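Local coordinates for coat protein (Papaya mosaic virus, PDB 4DOX) that serves as the coat protein of a flexible filamentous plant virus, and probably packs side by side with copies of itself along the viral RNA, at residues T44-A49 / A93-A98; E62-C67 / R104-Y109; N70-Y75 / F141-G146; F110-W115 / P150-P155. All coordinates share one frame; numbering follows the deposited sequence.

From the N terminus, the chain leaves helix 36-48, and interaction 1 closes a loop by bringing helix 89-98 back against its end. Helix 56-70, within that loop, opens interaction 2, which closes on helix 103-108 beyond it; the two loops therefore cross, and V96 touches both L63 and F106 where they meet. Interaction 3 starts at the end of helix 56-70, reaches residues 141-146, and so crosses the loops of interactions 1 and 2. Interaction 4 opens only after both of those have closed, and crosses interaction 3. None of the four loops nests in another. Salt bridges join interactions 2 and 3, whose centres lie about 7 Å apart, and Y109 and M153 link interactions 2 and 4.

Interaction 1: residues T44-A49 / A93-A98; sequences TLMVAA and ASIVKA
I95 meets L45, M46 and A49, takes part in three of the four close pairs and has the largest buried share, 81 Å². Its two branches divide the work. CG2, anti to the backbone N, lies 3.8 Å from L45 CB and 4.1 Å from M46 CG. The other branch runs out straight, with CD1 anti to CA (chi2 173°), and CD1 meets A49 CB at 3.9 Å, just where the chain first departs from helical angles at the end of helix 36-48. The side chains of M46 and I95 cross at about a right angle, and M46 is the buried member of the group.

The opposite margin is looser. L45 turns its CD2 methyl to A98 CB at 4.1 Å, the one close pair between these two exposed residues. All four pairs are apolar, so the evidence points to van der Waals packing near the surface, with just 196 Å² buried in total.

The short helical segments run closer to antiparallel than to parallel, their axes at 140° and 9.9 Å apart at closest approach. Beneath the contact lies helix 56-70: M46 touches V59 and V96 touches L63. Helices 36-48 and 89-98 thus both rest on helix 56-70 while meeting each other beside it.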
loop_
_atom_site.group_PDB
_atom_site.type_symbol
_atom_site.label_atom_id
_atom_site.label_comp_id
_atom_site.label_asym_id
_atom_site.label_seq_id
_atom_site.Cartn_x
_atom_site.Cartn_y
_atom_site.Cartn_z
ATOM N N THR A 44 -6.027 1.028 -14.569
ATOM C CA THR A 44 -6.542 1.402 -15.892
ATOM C C THR A 44 -5.592 2.409 -16.507
ATOM O O THR A 44 -5.159 2.277 -17.672
ATOM C CB THR A 44 -8.023 1.954 -15.851
ATOM O OG1 THR A 44 -8.926 0.943 -15.372
ATOM C CG2 THR A 44 -8.476 2.392 -17.200
ATOM N N LEU A 45 -5.253 3.407 -15.713
ATOM C CA LEU A 45 -4.333 4.437 -16.165
ATOM C C LEU A 45 -2.930 3.886 -16.428
ATOM O O LEU A 45 -2.230 4.357 -17.318
ATOM C CB LEU A 45 -4.321 5.577 -15.161
ATOM C CG LEU A 45 -5.257 6.720 -15.586
ATOM C CD1 LEU A 45 -6.750 6.446 -15.439
ATOM C CD2 LEU A 45 -4.876 7.952 -14.800
ATOM N N MET A 46 -2.539 2.870 -15.657
ATOM C CA MET A 46 -1.243 2.257 -15.815
ATOM C C MET A 46 -1.166 1.547 -17.141
ATOM O O MET A 46 -0.160 1.641 -17.852
ATOM C CB MET A 46 -0.979 1.254 -14.704
ATOM C CG MET A 46 -0.339 1.868 -13.502
ATOM S SD MET A 46 -0.221 0.689 -12.157
ATOM C CE MET A 46 1.435 0.008 -12.335
ATOM N N VAL A 47 -2.228 0.807 -17.453
ATOM C CA VAL A 47 -2.304 0.114 -18.723
ATOM C C VAL A 47 -2.284 1.159 -19.849
ATOM O O VAL A 47 -1.567 0.989 -20.817
ATOM C CB VAL A 47 -3.506 -0.927 -18.768
ATOM C CG1 VAL A 47 -3.877 -1.377 -20.212
ATOM C CG2 VAL A 47 -3.186 -2.151 -17.887
ATOM N N ALA A 48 -3.012 2.251 -19.710
ATOM C CA ALA A 48 -3.044 3.275 -20.736
ATOM C C ALA A 48 -1.671 3.918 -20.933
ATOM O O ALA A 48 -1.319 4.341 -22.022
ATOM C CB ALA A 48 -4.059 4.296 -20.411
ATOM N N ALA A 49 -0.915 4.004 -19.851
ATOM C CA ALA A 49 0.425 4.543 -19.855
ATOM C C ALA A 49 1.402 3.560 -20.439
ATOM O O ALA A 49 2.573 3.860 -20.559
ATOM C CB ALA A 49 0.832 4.898 -18.491
ATOM N N ALA A 93 3.799 7.213 -9.470
ATOM C CA ALA A 93 3.313 7.902 -8.299
ATOM C C ALA A 93 2.238 8.929 -8.682
ATOM O O ALA A 93 1.214 9.102 -7.957
ATOM C CB ALA A 93 4.438 8.566 -7.567
ATOM N N SER A 94 2.443 9.621 -9.799
ATOM C CA SER A 94 1.452 10.591 -10.219
ATOM C C SER A 94 0.156 9.876 -10.633
ATOM O O SER A 94 -0.951 10.329 -10.324
ATOM C CB SER A 94 2.012 11.444 -11.334
ATOM O OG SER A 94 3.045 12.250 -10.829
ATOM N N ILE A 95 0.307 8.745 -11.332
ATOM C CA ILE A 95 -0.808 7.936 -11.754
ATOM C C ILE A 95 -1.569 7.510 -10.500
ATOM O O ILE A 95 -2.795 7.644 -10.441
ATOM C CB ILE A 95 -0.335 6.727 -12.558
ATOM C CG1 ILE A 95 0.028 7.152 -13.965
ATOM C CG2 ILE A 95 -1.433 5.703 -12.664
ATOM C CD1 ILE A 95 0.660 6.049 -14.779
ATOM N N VAL A 96 -0.845 7.021 -9.486
ATOM C CA VAL A 96 -1.512 6.704 -8.213
ATOM C C VAL A 96 -2.357 7.900 -7.708
ATOM O O VAL A 96 -3.558 7.773 -7.474
ATOM C CB VAL A 96 -0.513 6.246 -7.105
ATOM C CG1 VAL A 96 -1.258 6.069 -5.735
ATOM C CG2 VAL A 96 0.273 4.956 -7.547
ATOM N N LYS A 97 -1.727 9.065 -7.565
ATOM C CA LYS A 97 -2.427 10.269 -7.120
ATOM C C LYS A 97 -3.601 10.700 -8.008
ATOM O O LYS A 97 -4.570 11.276 -7.511
ATOM C CB LYS A 97 -1.444 11.405 -6.940
ATOM C CG LYS A 97 -0.465 11.166 -5.832
ATOM C CD LYS A 97 0.690 12.134 -5.938
ATOM C CE LYS A 97 1.623 11.865 -4.794
ATOM N NZ LYS A 97 2.711 12.860 -4.689
ATOM N N ALA A 98 -3.528 10.404 -9.300
ATOM C CA ALA A 98 -4.601 10.697 -10.236
ATOM C C ALA A 98 -5.887 9.935 -9.930
ATOM O O ALA A 98 -6.978 10.342 -10.338
ATOM C CB ALA A 98 -4.140 10.441 -11.627
#

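Interaction 2: residues E62-C67 / R104-Y109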
loop_
_atom_site.group_PDB
_atom_site.type_symbol
_atom_site.label_atom_id
_atom_site.label_comp_id
_atom_site.label_asym_id
_atom_site.label_seq_id
_atom_site.Cartn_x
_atom_site.Cartn_y
_atom_site.Cartn_z
ATOM N N GLU A 62 7.211 -2.025 -7.615
ATOM C CA GLU A 62 8.448 -1.289 -7.763
ATOM C C GLU A 62 8.362 0.050 -7.059
ATOM O O GLU A 62 9.332 0.490 -6.447
ATOM C CB GLU A 62 8.778 -1.089 -9.224
ATOM C CG GLU A 62 9.139 -2.377 -9.926
ATOM C CD GLU A 62 9.327 -2.168 -11.404
ATOM O OE1 GLU A 62 9.910 -1.137 -11.801
ATOM O OE2 GLU A 62 8.887 -3.048 -12.170
ATOM N N LEU A 63 7.187 0.678 -7.128
ATOM C CA LEU A 63 6.961 1.939 -6.440
ATOM C C LEU A 63 6.864 1.663 -4.947
ATOM O O LEU A 63 7.446 2.409 -4.125
ATOM C CB LEU A 63 5.705 2.639 -6.957
ATOM C CG LEU A 63 5.176 3.869 -6.213
ATOM C CD1 LEU A 63 6.139 5.014 -6.256
ATOM C CD2 LEU A 63 3.922 4.277 -6.870
ATOM N N VAL A 64 6.171 0.576 -4.603
ATOM C CA VAL A 64 6.073 0.153 -3.198
ATOM C C VAL A 64 7.436 -0.065 -2.554
ATOM O O VAL A 64 7.680 0.388 -1.425
ATOM C CB VAL A 64 5.200 -1.104 -3.034
ATOM C CG1 VAL A 64 5.023 -1.412 -1.573
ATOM C CG2 VAL A 64 3.850 -0.888 -3.752
ATOM N N ASN A 65 8.321 -0.758 -3.260
ATOM C CA ASN A 65 9.667 -0.937 -2.788
ATOM C C ASN A 65 10.322 0.402 -2.523
ATOM O O ASN A 65 10.985 0.587 -1.520
ATOM C CB ASN A 65 10.494 -1.666 -3.841
ATOM C CG ASN A 65 11.838 -2.201 -3.286
ATOM O OD1 ASN A 65 11.886 -2.959 -2.293
ATOM N ND2 ASN A 65 12.922 -1.826 -3.945
ATOM N N PHE A 66 10.145 1.350 -3.436
ATOM C CA PHE A 66 10.849 2.618 -3.326
ATOM C C PHE A 66 10.394 3.275 -2.031
ATOM O O PHE A 66 11.217 3.825 -1.297
ATOM C CB PHE A 66 10.557 3.546 -4.514
ATOM C CG PHE A 66 11.093 4.933 -4.306
ATOM C CD1 PHE A 66 12.375 5.270 -4.729
ATOM C CD2 PHE A 66 10.342 5.888 -3.611
ATOM C CE1 PHE A 66 12.882 6.556 -4.484
ATOM C CE2 PHE A 66 10.834 7.159 -3.377
ATOM C CZ PHE A 66 12.107 7.494 -3.787
ATOM N N CYS A 67 9.085 3.186 -1.752
ATOM C CA CYS A 67 8.478 3.796 -0.548
ATOM C C CYS A 67 8.853 3.089 0.738
ATOM O O CYS A 67 8.972 3.743 1.799
ATOM C CB CYS A 67 6.971 3.902 -0.691
ATOM S SG CYS A 67 6.580 5.158 -1.943
ATOM N N ARG A 104 0.391 6.857 0.247
ATOM C CA ARG A 104 0.501 6.119 1.494
ATOM C C ARG A 104 -0.496 4.979 1.539
ATOM O O ARG A 104 -0.137 3.868 1.923
ATOM C CB ARG A 104 0.325 7.053 2.687
ATOM C CG ARG A 104 0.016 6.365 4.025
ATOM C CD ARG A 104 1.172 6.011 4.886
ATOM N NE ARG A 104 2.340 6.884 4.749
ATOM C CZ ARG A 104 2.686 7.894 5.564
ATOM N NH1 ARG A 104 1.933 8.228 6.584
ATOM N NH2 ARG A 104 3.796 8.587 5.341
ATOM N N LYS A 105 -1.735 5.259 1.136
ATOM C CA LYS A 105 -2.785 4.251 1.164
ATOM C C LYS A 105 -2.494 3.188 0.154
ATOM O O LYS A 105 -2.736 2.018 0.438
ATOM C CB LYS A 105 -4.187 4.851 0.936
ATOM C CG LYS A 105 -4.743 5.420 2.183
ATOM C CD LYS A 105 -5.877 6.369 1.908
ATOM C CE LYS A 105 -6.246 7.157 3.179
ATOM N NZ LYS A 105 -7.570 7.804 2.964
ATOM N N PHE A 106 -1.999 3.577 -1.021
ATOM C CA PHE A 106 -1.642 2.628 -2.057
ATOM C C PHE A 106 -0.530 1.669 -1.579
ATOM O O PHE A 106 -0.602 0.464 -1.794
ATOM C CB PHE A 106 -1.137 3.392 -3.280
ATOM C CG PHE A 106 -0.835 2.510 -4.494
ATOM C CD1 PHE A 106 0.479 2.177 -4.835
ATOM C CD2 PHE A 106 -1.863 2.028 -5.300
ATOM C CE1 PHE A 106 0.761 1.370 -5.943
ATOM C CE2 PHE A 106 -1.577 1.218 -6.446
ATOM C CZ PHE A 106 -0.260 0.899 -6.759
ATOM N N CYS A 107 0.522 2.205 -0.952
ATOM C CA CYS A 107 1.602 1.341 -0.446
ATOM C C CYS A 107 1.065 0.407 0.634
ATOM O O CYS A 107 1.451 -0.750 0.673
ATOM C CB CYS A 107 2.794 2.162 0.061
ATOM S SG CYS A 107 3.567 3.118 -1.317
ATOM N N ARG A 108 0.134 0.905 1.458
ATOM C CA ARG A 108 -0.393 0.165 2.566
ATOM C C ARG A 108 -1.100 -1.064 2.044
ATOM O O ARG A 108 -1.056 -2.113 2.686
ATOM C CB ARG A 108 -1.365 1.021 3.345
ATOM C CG ARG A 108 -1.628 0.473 4.711
ATOM C CD ARG A 108 -2.531 1.348 5.479
ATOM N NE ARG A 108 -1.807 2.401 6.173
ATOM C CZ ARG A 108 -2.042 3.697 6.026
ATOM N NH1 ARG A 108 -2.994 4.095 5.199
ATOM N NH2 ARG A 108 -1.314 4.583 6.698
ATOM N N TYR A 109 -1.723 -0.929 0.864
ATOM C CA TYR A 109 -2.496 -1.997 0.232
ATOM C C TYR A 109 -1.616 -3.188 -0.179
ATOM O O TYR A 109 -2.141 -4.322 -0.389
ATOM C CB TYR A 109 -3.258 -1.458 -1.002
ATOM C CG TYR A 109 -4.042 -2.523 -1.753
ATOM C CD1 TYR A 109 -5.158 -3.185 -1.156
ATOM C CD2 TYR A 109 -3.700 -2.867 -3.056
ATOM C CE1 TYR A 109 -5.918 -4.174 -1.851
ATOM C CE2 TYR A 109 -4.444 -3.864 -3.772
ATOM C CZ TYR A 109 -5.549 -4.512 -3.153
ATOM O OH TYR A 109 -6.239 -5.481 -3.850
#
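C107, V64 and F106 give up the most surface here, 74, 51 and 37 Å² in that order, and the contact can be read from them. C107 points at helix 56-70, and its SG stands beside the backbone N, anti to the carbonyl carbon (chi1 -64°). From there it meets C67, with C107 SG 3.5 Å from C67 CB and 3.7 Å from C67 SG. The sulfur separation is far longer than a disulfide, so the two cysteines are packed, not bonded.

V64 lies next to C107, their CA atoms being 5.4 Å apart, the nearest CA pair between the segments. Its two methyls serve different neighbours: V64 CG1 faces C107 O at 4.3 Å, and V64 CG2 lies 4.4 Å from F106 CE1. The same ring atom, F106 CE1, is also 4.4 Å from L63 CD2. V64 CG2 and L63 CD2 both come to the ring obliquely, and at these separations the apolar fit is not tight.

The axes of the short helical segments stand at 107°, nearly perpendicular, so each helix offers little more than one turn to the other. All five touching residues are buried, near the centre of the chain. Around them, V96 of helix 89-98 lies on both L63 and F106, V42 of helix 36-48 touches F106, I114 of helix 111-118 touches V64, and the loop residue F143 packs on V64 and C107.

Interaction 3: residues N70-Y75 / F141-G146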
loop_
_atom_site.group_PDB
_atom_site.type_symbol
_atom_site.label_atom_id
_atom_site.label_comp_id
_atom_site.label_asym_id
_atom_site.label_seq_id
_atom_site.Cartn_x
_atom_site.Cartn_y
_atom_site.Cartn_z
ATOM N N ASN A 70 12.118 4.955 1.257
ATOM C CA ASN A 70 12.117 6.420 1.222
ATOM C C ASN A 70 10.917 7.143 1.853
ATOM O O ASN A 70 10.971 8.337 2.023
ATOM C CB ASN A 70 12.335 6.888 -0.212
ATOM C CG ASN A 70 13.682 6.411 -0.789
ATOM O OD1 ASN A 70 14.743 6.902 -0.398
ATOM N ND2 ASN A 70 13.633 5.457 -1.716
ATOM N N GLY A 71 9.854 6.427 2.233
ATOM C CA GLY A 71 8.643 7.092 2.693
ATOM C C GLY A 71 7.573 7.116 1.617
ATOM O O GLY A 71 7.869 6.975 0.437
ATOM N N SER A 72 6.320 7.261 2.028
ATOM C CA SER A 72 5.159 7.196 1.119
ATOM C C SER A 72 4.286 8.434 1.355
ATOM O O SER A 72 3.121 8.478 0.998
ATOM C CB SER A 72 4.361 5.891 1.348
ATOM O OG SER A 72 3.809 5.849 2.651
ATOM N N SER A 73 4.895 9.440 1.951
ATOM C CA SER A 73 4.245 10.689 2.278
ATOM C C SER A 73 3.905 11.477 1.036
ATOM O O SER A 73 4.519 11.296 -0.008
ATOM C CB SER A 73 5.167 11.487 3.182
ATOM O OG SER A 73 4.911 12.836 2.979
ATOM N N ALA A 74 2.903 12.340 1.135
ATOM C CA ALA A 74 2.423 13.123 -0.026
ATOM C C ALA A 74 3.470 14.057 -0.592
ATOM O O ALA A 74 3.340 14.510 -1.744
ATOM C CB ALA A 74 1.186 13.939 0.341
ATOM N N TYR A 75 4.487 14.368 0.203
ATOM C CA TYR A 75 5.583 15.129 -0.351
ATOM C C TYR A 75 6.951 14.432 -0.470
ATOM O O TYR A 75 7.943 15.106 -0.721
ATOM C CB TYR A 75 5.704 16.483 0.340
ATOM C CG TYR A 75 5.459 16.461 1.825
ATOM C CD1 TYR A 75 4.378 17.200 2.387
ATOM C CD2 TYR A 75 6.313 15.729 2.684
ATOM C CE1 TYR A 75 4.150 17.202 3.788
ATOM C CE2 TYR A 75 6.106 15.706 4.076
ATOM C CZ TYR A 75 5.028 16.446 4.629
ATOM O OH TYR A 75 4.836 16.412 6.009
ATOM N N PHE A 141 9.118 1.221 8.261
ATOM C CA PHE A 141 8.511 1.847 7.111
ATOM C C PHE A 141 7.162 2.381 7.481
ATOM O O PHE A 141 6.499 1.862 8.411
ATOM C CB PHE A 141 8.479 0.962 5.857
ATOM C CG PHE A 141 7.756 -0.352 6.002
ATOM C CD1 PHE A 141 6.595 -0.600 5.265
ATOM C CD2 PHE A 141 8.283 -1.396 6.794
ATOM C CE1 PHE A 141 5.925 -1.853 5.386
ATOM C CE2 PHE A 141 7.632 -2.623 6.900
ATOM C CZ PHE A 141 6.462 -2.858 6.197
ATOM N N ASP A 142 6.756 3.442 6.781
ATOM C CA ASP A 142 5.583 4.173 7.195
ATOM C C ASP A 142 4.240 3.589 6.794
ATOM O O ASP A 142 3.225 4.245 7.001
ATOM C CB ASP A 142 5.676 5.651 6.817
ATOM C CG ASP A 142 5.619 5.897 5.314
ATOM O OD1 ASP A 142 5.228 4.995 4.538
ATOM O OD2 ASP A 142 5.951 7.028 4.904
ATOM N N PHE A 143 4.204 2.386 6.233
ATOM C CA PHE A 143 2.928 1.712 6.007
ATOM C C PHE A 143 3.000 0.290 6.511
ATOM O O PHE A 143 2.380 -0.634 5.946
ATOM C CB PHE A 143 2.517 1.748 4.534
ATOM C CG PHE A 143 3.571 1.250 3.597
ATOM C CD1 PHE A 143 4.680 2.054 3.279
ATOM C CD2 PHE A 143 3.453 -0.018 3.004
ATOM C CE1 PHE A 143 5.670 1.608 2.364
ATOM C CE2 PHE A 143 4.439 -0.493 2.097
ATOM C CZ PHE A 143 5.557 0.321 1.776
ATOM N N PHE A 144 3.783 0.116 7.564
ATOM C CA PHE A 144 3.902 -1.145 8.218
ATOM C C PHE A 144 2.526 -1.593 8.690
ATOM O O PHE A 144 2.265 -2.813 8.739
ATOM C CB PHE A 144 4.870 -0.990 9.376
ATOM C CG PHE A 144 4.773 -2.067 10.434
ATOM C CD1 PHE A 144 5.463 -3.289 10.286
ATOM C CD2 PHE A 144 4.031 -1.853 11.599
ATOM C CE1 PHE A 144 5.404 -4.275 11.269
ATOM C CE2 PHE A 144 3.956 -2.838 12.592
ATOM C CZ PHE A 144 4.640 -4.048 12.432
ATOM N N ASP A 145 1.641 -0.636 9.020
ATOM C CA ASP A 145 0.308 -0.966 9.577
ATOM C C ASP A 145 -0.557 -1.691 8.593
ATOM O O ASP A 145 -1.676 -2.086 8.930
ATOM C CB ASP A 145 -0.484 0.274 10.075
ATOM C CG ASP A 145 -0.427 1.480 9.110
ATOM O OD1 ASP A 145 -0.717 2.593 9.625
ATOM O OD2 ASP A 145 -0.079 1.343 7.885
ATOM N N GLY A 146 -0.047 -1.839 7.375
ATOM C CA GLY A 146 -0.754 -2.534 6.315
ATOM C C GLY A 146 -0.454 -4.017 6.336
ATOM O O GLY A 146 -1.225 -4.808 5.756
#
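S72 and D142 grip each other twice, once through the serine backbone and once through its side chain. Following the serine outward, CB lies 3.4 Å from D142 OD1, and OG, placed between the backbone N and the carbonyl carbon (chi1 64°), donates a hydrogen bond to that same oxygen, approaching on its syn side but 34° out of the carboxylate plane. S72 OG also sits 3.9 Å from F143 CD1, oblique to the ring, and has a further hydrogen bond with R104 NE. Meanwhile S72 N gives its hydrogen to the syn lone pair of D142 OD2 at 2.9 Å.

The serine stands in the loop that follows helix 56-70. G71 is the first residue to leave helical angles; with its positive phi (102°) a CB would jam against N70 O, which by itself calls for glycine. An ST turn comes next, in which S73 OG accepts from Y75 N at 3.2 Å.

On the other segment, D142 OD2 has a second partner in a salt bridge with R104 NH2, so this carboxylate links the loop to helix 103-108, and the R104 guanidinium would be expected to stabilise its negative charge. D142 OD1 lies at the edge of the F143 ring, in its plane. F141 CD1 stands 3.6 Å above the centre of one face of that ring.

Interaction 4: residues F110-W115 / P150-P155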
loop_
_atom_site.group_PDB
_atom_site.type_symbol
_atom_site.label_atom_id
_atom_site.label_comp_id
_atom_site.label_asym_id
_atom_site.label_seq_id
_atom_site.Cartn_x
_atom_site.Cartn_y
_atom_site.Cartn_z
ATOM N N PHE A 110 -0.304 -2.910 -0.327
ATOM C CA PHE A 110 0.677 -3.893 -0.744
ATOM C C PHE A 110 1.663 -4.202 0.370
ATOM O O PHE A 110 2.612 -4.941 0.169
ATOM C CB PHE A 110 1.455 -3.375 -1.950
ATOM C CG PHE A 110 0.606 -3.198 -3.187
ATOM C CD1 PHE A 110 0.095 -1.943 -3.527
ATOM C CD2 PHE A 110 0.310 -4.298 -4.004
ATOM C CE1 PHE A 110 -0.729 -1.786 -4.669
ATOM C CE2 PHE A 110 -0.502 -4.140 -5.163
ATOM C CZ PHE A 110 -1.012 -2.878 -5.501
ATOM N N ALA A 111 1.445 -3.634 1.550
ATOM C CA ALA A 111 2.340 -3.876 2.686
ATOM C C ALA A 111 2.707 -5.377 2.849
ATOM O O ALA A 111 3.902 -5.691 2.964
ATOM C CB ALA A 111 1.804 -3.280 3.992
ATOM N N PRO A 112 1.706 -6.310 2.819
ATOM C CA PRO A 112 2.085 -7.727 3.094
ATOM C C PRO A 112 3.038 -8.330 2.060
ATOM O O PRO A 112 3.866 -9.165 2.403
ATOM C CB PRO A 112 0.741 -8.466 3.117
ATOM C CG PRO A 112 -0.243 -7.406 3.425
ATOM C CD PRO A 112 0.243 -6.165 2.727
ATOM N N ILE A 113 2.957 -7.874 0.815
ATOM C CA ILE A 113 3.815 -8.406 -0.229
ATOM C C ILE A 113 5.263 -7.909 -0.015
ATOM O O ILE A 113 6.222 -8.683 -0.150
ATOM C CB ILE A 113 3.350 -7.939 -1.600
ATOM C CG1 ILE A 113 1.846 -8.176 -1.835
ATOM C CG2 ILE A 113 4.167 -8.581 -2.662
ATOM C CD1 ILE A 113 1.405 -9.606 -1.613
ATOM N N ILE A 114 5.431 -6.622 0.308
ATOM C CA ILE A 114 6.763 -6.080 0.418
ATOM C C ILE A 114 7.361 -6.605 1.713
ATOM O O ILE A 114 8.566 -6.912 1.770
ATOM C CB ILE A 114 6.832 -4.544 0.320
ATOM C CG1 ILE A 114 8.270 -4.101 0.019
ATOM C CG2 ILE A 114 6.302 -3.878 1.600
ATOM C CD1 ILE A 114 8.847 -4.591 -1.333
ATOM N N TRP A 115 6.514 -6.788 2.729
ATOM C CA TRP A 115 6.940 -7.513 3.926
ATOM C C TRP A 115 7.604 -8.847 3.542
ATOM O O TRP A 115 8.726 -9.118 3.949
ATOM C CB TRP A 115 5.764 -7.757 4.844
ATOM C CG TRP A 115 6.111 -8.504 6.095
ATOM C CD1 TRP A 115 5.969 -9.858 6.312
ATOM C CD2 TRP A 115 6.597 -7.955 7.327
ATOM N NE1 TRP A 115 6.354 -10.179 7.589
ATOM C CE2 TRP A 115 6.751 -9.037 8.236
ATOM C CE3 TRP A 115 6.936 -6.653 7.752
ATOM C CZ2 TRP A 115 7.220 -8.860 9.558
ATOM C CZ3 TRP A 115 7.420 -6.470 9.066
ATOM C CH2 TRP A 115 7.541 -7.579 9.954
ATOM N N PRO A 150 -6.039 -7.642 6.732
ATOM C CA PRO A 150 -6.575 -8.710 5.848
ATOM C C PRO A 150 -7.166 -8.228 4.502
ATOM O O PRO A 150 -7.326 -9.032 3.575
ATOM C CB PRO A 150 -7.666 -9.351 6.709
ATOM C CG PRO A 150 -8.047 -8.258 7.710
ATOM C CD PRO A 150 -6.815 -7.480 7.979
ATOM N N ALA A 151 -7.500 -6.938 4.405
ATOM C CA ALA A 151 -8.026 -6.330 3.174
ATOM C C ALA A 151 -6.872 -5.872 2.223
ATOM O O ALA A 151 -7.066 -5.736 1.002
ATOM C CB ALA A 151 -8.940 -5.176 3.523
ATOM N N ALA A 152 -5.681 -5.655 2.787
ATOM C CA ALA A 152 -4.500 -5.394 1.984
ATOM C C ALA A 152 -4.233 -6.623 1.132
ATOM O O ALA A 152 -4.677 -7.720 1.519
ATOM C CB ALA A 152 -3.289 -5.102 2.888
ATOM N N MET A 153 -3.522 -6.454 0.001
ATOM C CA MET A 153 -3.210 -7.582 -0.874
ATOM C C MET A 153 -2.288 -8.554 -0.148
ATOM O O MET A 153 -1.288 -8.153 0.418
ATOM C CB MET A 153 -2.638 -7.131 -2.220
ATOM C CG MET A 153 -2.097 -8.303 -3.050
ATOM S SD MET A 153 -1.942 -8.044 -4.838
ATOM C CE MET A 153 -3.424 -7.094 -5.144
ATOM N N GLN A 154 -2.655 -9.832 -0.141
ATOM C CA GLN A 154 -1.911 -10.886 0.592
ATOM C C GLN A 154 -0.877 -11.682 -0.233
ATOM O O GLN A 154 -1.077 -11.940 -1.424
ATOM C CB GLN A 154 -2.908 -11.858 1.259
ATOM C CG GLN A 154 -3.928 -11.149 2.206
ATOM C CD GLN A 154 -3.259 -10.512 3.409
ATOM O OE1 GLN A 154 -2.305 -11.072 3.970
ATOM N NE2 GLN A 154 -3.728 -9.330 3.802
ATOM N N PRO A 155 0.247 -12.071 0.405
ATOM C CA PRO A 155 1.124 -12.959 -0.336
ATOM C C PRO A 155 0.428 -14.301 -0.628
ATOM O O PRO A 155 -0.472 -14.728 0.103
ATOM C CB PRO A 155 2.339 -13.144 0.587
ATOM C CG PRO A 155 2.063 -12.353 1.780
ATOM C CD PRO A 155 0.595 -12.078 1.827
#
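The segment 150-155 runs beside the start of helix 111-118 with three close CA pairs, F110 to M153 at 5.4 Å, P112 to Q154 at 5.7 Å and I113 to P155 at 5.3 Å, so both backbones proceed in the same order, though not residue for residue. P112 is central: its ring carbons cluster round the carbonyl oxygen of M153, with P112 CG 3.3 Å from M153 O, while P112 CD touches A152 CB at 3.7 Å. P112 CB also packs on P155 CD. I113 is folded at both torsions (chi1 -50°, chi2 -54°), and the second of these brings CD1 onto the peptide link between Q154 and P155, 3.4 Å from P155 N. I113 CD1 also meets M153 CG, which stands anti to its backbone N.

Beyond it, M153 bends back to F110. Its SD lies 5.3 Å from the centroid of the F110 ring and 67° off the ring normal, an oblique Met-aromatic contact in which M153 CE joins by touching F110 CE2. Q154 turns its amide back to its own segment, where NE2 donates to A152 O at 3.0 Å from above the carbonyl plane. Within the fold, Y109 O and M153 N probably share a backbone hydrogen bond just before the helix begins. Taken together, this is an extended segment, with polyproline-II-like angles from A152 to P155, laid against a helix whose first turn carries a proline, a place where proline is commonly found.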